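Local coordinates for protein tRNA-splicing ligase RtcB (Thermus thermophilus, PDB 2EPG) that probably joins RNA ends in a GTP-dependent reaction, sealing a 3'-phosphate or 2',3'-cyclic phosphate to a 5'-hydroxyl with manganese as cofactor, at residues 219-224 and 478-483. Sequence-based numbering, arbitrary orientation.
Sequences VQYVDE and RLRPLI
Strand 219-224 runs antiparallel to strand 478-481, their N-to-C directions 139° apart, and the pairing continues past a corner at Leu482 to Ile483, slipping by one residue at two beta bulges. At the first, a classic bulge, Val219 is opposed by two residues, its carbonyl oxygen accepting from Leu482 N at 2.8 Å and Ile483 N at 3.2 Å. Tyr221 and Arg480 exchange a regular pair of hydrogen bonds between; at the second, Arg478 O accepts from Asp223 N while Arg478 N donates to Glu224 O. Pro481, lacking an N-H, suits a non-hydrogen-bonded site opposite Gln220.

The extra residue Asp223 turns its carboxylate across to Arg478, whose guanidinium, brought round by a bend at chi3 (70°), grips it side-on: Arg478 NE meets the syn lone pair of Asp223 OD2 at 3.0 Å, and NH1 reaches OD1 at 3.1 Å from above the carboxylate plane. Glu224 OE1, hydrogen-bonded to Tyr226 OH, lies over the guanidinium face 3.7 Å from Arg478 NH1, a long charge pairing with no N-H aimed at it. An alanine in place of Arg478 would remove this grip and probably leave two neighbouring carboxylates to repel each other.

Tyr221, its CG in the crowded position between backbone N and carbonyl carbon (chi1 66°), lays one ring face over Arg480 CB, a CH-pi contact, while Leu482 CG abuts the ring edge. On the other face, Val222 CG2 packs alongside Leu479 CD1, and Gln220 crosses Leu479 obliquely, its OE1 held by Thr242 and NE2 by Glu218. This antiparallel ladder joins strands 216-225 and 474-486 of the RtcB fold, with Gln220 beside Glu218 and Ser391 of the predicted GMP site.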
ATOM      1  N   VAL A 219     -16.527   5.900  -4.393  1.00 31.58           N
ATOM      2  CA  VAL A 219     -17.348   5.063  -5.255  1.00 31.68           C
ATOM      3  C   VAL A 219     -16.953   5.566  -6.639  1.00 31.29           C
ATOM      4  O   VAL A 219     -16.968   6.774  -6.886  1.00 32.15           O
ATOM      5  CB  VAL A 219     -18.844   5.312  -5.046  1.00 31.18           C
ATOM      6  CG1 VAL A 219     -19.656   4.337  -5.912  1.00 30.82           C
ATOM      7  CG2 VAL A 219     -19.193   5.155  -3.576  1.00 30.29           C
ATOM      8  N   GLN A 220     -16.595   4.647  -7.526  1.00 28.08           N
ATOM      9  CA  GLN A 220     -16.133   5.020  -8.857  1.00 28.09           C
ATOM     10  C   GLN A 220     -16.742   4.085  -9.898  1.00 28.58           C
ATOM     11  O   GLN A 220     -17.520   3.165  -9.581  1.00 27.26           O
ATOM     12  CB  GLN A 220     -14.596   4.860  -8.937  1.00 28.50           C
ATOM     13  CG  GLN A 220     -13.831   5.018  -7.618  1.00 28.83           C
ATOM     14  CD  GLN A 220     -12.529   4.198  -7.550  1.00 28.60           C
ATOM     15  OE1 GLN A 220     -12.549   2.956  -7.556  1.00 27.60           O
ATOM     16  NE2 GLN A 220     -11.400   4.890  -7.487  1.00 26.08           N
ATOM     17  N   TYR A 221     -16.387   4.328 -11.152  1.00 27.67           N
ATOM     18  CA  TYR A 221     -16.829   3.448 -12.214  1.00 28.03           C
ATOM     19  C   TYR A 221     -15.627   3.234 -13.128  1.00 27.54           C
ATOM     20  O   TYR A 221     -14.750   4.089 -13.231  1.00 27.43           O
ATOM     21  CB  TYR A 221     -18.041   4.018 -12.979  1.00 25.51           C
ATOM     22  CG  TYR A 221     -17.804   5.285 -13.777  1.00 28.46           C
ATOM     23  CD1 TYR A 221     -17.968   6.547 -13.194  1.00 29.01           C
ATOM     24  CD2 TYR A 221     -17.442   5.221 -15.122  1.00 26.76           C
ATOM     25  CE1 TYR A 221     -17.781   7.710 -13.934  1.00 29.87           C
ATOM     26  CE2 TYR A 221     -17.253   6.371 -15.869  1.00 30.24           C
ATOM     27  CZ  TYR A 221     -17.425   7.611 -15.271  1.00 30.35           C
ATOM     28  OH  TYR A 221     -17.231   8.746 -16.017  1.00 32.67           O
ATOM     29  N   VAL A 222     -15.561   2.064 -13.744  1.00 27.25           N
ATOM     30  CA  VAL A 222     -14.462   1.753 -14.645  1.00 27.23           C
ATOM     31  C   VAL A 222     -14.748   2.536 -15.930  1.00 28.36           C
ATOM     32  O   VAL A 222     -15.790   2.329 -16.543  1.00 27.85           O
ATOM     33  CB  VAL A 222     -14.434   0.237 -14.945  1.00 24.39           C
ATOM     34  CG1 VAL A 222     -13.339  -0.084 -15.934  1.00 22.44           C
ATOM     35  CG2 VAL A 222     -14.237  -0.544 -13.649  1.00 27.01           C
ATOM     36  N   ASP A 223     -13.870   3.454 -16.329  1.00 29.20           N
ATOM     37  CA  ASP A 223     -14.151   4.188 -17.559  1.00 32.03           C
ATOM     38  C   ASP A 223     -13.285   3.750 -18.742  1.00 34.30           C
ATOM     39  O   ASP A 223     -13.507   4.184 -19.873  1.00 32.74           O
ATOM     40  CB  ASP A 223     -14.061   5.713 -17.344  1.00 35.09           C
ATOM     41  CG  ASP A 223     -12.662   6.261 -17.507  1.00 39.84           C
ATOM     42  OD1 ASP A 223     -12.530   7.491 -17.691  1.00 44.23           O
ATOM     43  OD2 ASP A 223     -11.695   5.482 -17.442  1.00 43.92           O
ATOM     44  N   GLU A 224     -12.315   2.873 -18.486  1.00 33.39           N
ATOM     45  CA  GLU A 224     -11.463   2.391 -19.555  1.00 35.00           C
ATOM     46  C   GLU A 224     -10.850   1.039 -19.209  1.00 34.50           C
ATOM     47  O   GLU A 224     -10.445   0.802 -18.066  1.00 33.27           O
ATOM     48  CB  GLU A 224     -10.362   3.422 -19.836  1.00 40.07           C
ATOM     49  CG  GLU A 224      -9.821   3.390 -21.256  1.00 47.25           C
ATOM     50  CD  GLU A 224      -9.369   4.764 -21.741  1.00 51.42           C
ATOM     51  OE1 GLU A 224      -8.306   5.244 -21.283  1.00 53.40           O
ATOM     52  OE2 GLU A 224     -10.093   5.365 -22.573  1.00 53.29           O
ATOM     53  N   ARG A 478      -8.833   1.802 -15.727  1.00 28.06           N
ATOM     54  CA  ARG A 478      -8.811   3.121 -15.119  1.00 28.71           C
ATOM     55  C   ARG A 478     -10.167   3.332 -14.488  1.00 29.23           C
ATOM     56  O   ARG A 478     -11.185   2.935 -15.052  1.00 29.87           O
ATOM     57  CB  ARG A 478      -8.539   4.228 -16.142  1.00 27.49           C
ATOM     58  CG  ARG A 478      -8.404   5.587 -15.475  1.00 28.28           C
ATOM     59  CD  ARG A 478      -7.999   6.674 -16.462  1.00 33.90           C
ATOM     60  NE  ARG A 478      -9.068   6.994 -17.400  1.00 36.70           N
ATOM     61  CZ  ARG A 478      -8.887   7.688 -18.516  1.00 39.60           C
ATOM     62  NH1 ARG A 478      -9.909   7.944 -19.319  1.00 40.02           N
ATOM     63  NH2 ARG A 478      -7.673   8.111 -18.837  1.00 40.99           N
ATOM     64  N   LEU A 479     -10.158   3.973 -13.323  1.00 28.00           N
ATOM     65  CA  LEU A 479     -11.345   4.227 -12.526  1.00 29.72           C
ATOM     66  C   LEU A 479     -11.571   5.731 -12.318  1.00 31.30           C
ATOM     67  O   LEU A 479     -10.646   6.458 -11.953  1.00 29.91           O
ATOM     68  CB  LEU A 479     -11.177   3.561 -11.149  1.00 28.44           C
ATOM     69  CG  LEU A 479     -11.235   2.041 -10.919  1.00 30.70           C
ATOM     70  CD1 LEU A 479     -11.151   1.267 -12.203  1.00 28.65           C
ATOM     71  CD2 LEU A 479     -10.139   1.647  -9.929  1.00 28.60           C
ATOM     72  N   ARG A 480     -12.803   6.184 -12.529  1.00 31.23           N
ATOM     73  CA  ARG A 480     -13.142   7.589 -12.339  1.00 32.35           C
ATOM     74  C   ARG A 480     -14.063   7.708 -11.116  1.00 31.36           C
ATOM     75  O   ARG A 480     -15.031   6.961 -10.977  1.00 32.42           O
ATOM     76  CB  ARG A 480     -13.822   8.124 -13.603  1.00 36.02           C
ATOM     77  CG  ARG A 480     -14.065   9.621 -13.576  1.00 39.77           C
ATOM     78  CD  ARG A 480     -14.308  10.186 -14.970  1.00 40.93           C
ATOM     79  NE  ARG A 480     -14.365  11.642 -14.909  1.00 43.82           N
ATOM     80  CZ  ARG A 480     -15.353  12.321 -14.337  1.00 47.52           C
ATOM     81  NH1 ARG A 480     -15.320  13.649 -14.313  1.00 50.12           N
ATOM     82  NH2 ARG A 480     -16.391  11.677 -13.809  1.00 49.60           N
ATOM     83  N   PRO A 481     -13.766   8.644 -10.206  1.00 32.57           N
ATOM     84  CA  PRO A 481     -14.581   8.834  -8.998  1.00 33.60           C
ATOM     85  C   PRO A 481     -15.923   9.524  -9.218  1.00 34.94           C
ATOM     86  O   PRO A 481     -16.051  10.381 -10.090  1.00 34.60           O
ATOM     87  CB  PRO A 481     -13.669   9.655  -8.095  1.00 33.42           C
ATOM     88  CG  PRO A 481     -12.938  10.515  -9.076  1.00 34.51           C
ATOM     89  CD  PRO A 481     -12.611   9.564 -10.212  1.00 34.27           C
ATOM     90  N   LEU A 482     -16.911   9.129  -8.417  1.00 34.52           N
ATOM     91  CA  LEU A 482     -18.254   9.698  -8.465  1.00 36.38           C
ATOM     92  C   LEU A 482     -18.580  10.307  -7.110  1.00 36.12           C
ATOM     93  O   LEU A 482     -19.190  11.371  -7.032  1.00 36.14           O
ATOM     94  CB  LEU A 482     -19.295   8.618  -8.761  1.00 37.40           C
ATOM     95  CG  LEU A 482     -19.350   8.037 -10.169  1.00 39.55           C
ATOM     96  CD1 LEU A 482     -20.078   6.707 -10.133  1.00 40.96           C
ATOM     97  CD2 LEU A 482     -20.039   9.016 -11.099  1.00 39.47           C
ATOM     98  N   ILE A 483     -18.184   9.600  -6.052  1.00 34.63           N
ATOM     99  CA  ILE A 483     -18.420  10.026  -4.677  1.00 35.62           C
ATOM    100  C   ILE A 483     -17.144   9.910  -3.863  1.00 35.88           C
ATOM    101  O   ILE A 483     -16.479   8.873  -3.888  1.00 36.48           O
ATOM    102  CB  ILE A 483     -19.463   9.148  -3.957  1.00 34.02           C
ATOM    103  CG1 ILE A 483     -20.804   9.192  -4.683  1.00 33.90           C
ATOM    104  CG2 ILE A 483     -19.622   9.629  -2.517  1.00 33.06           C
ATOM    105  CD1 ILE A 483     -21.813   8.202  -4.108  1.00 31.38           C
TER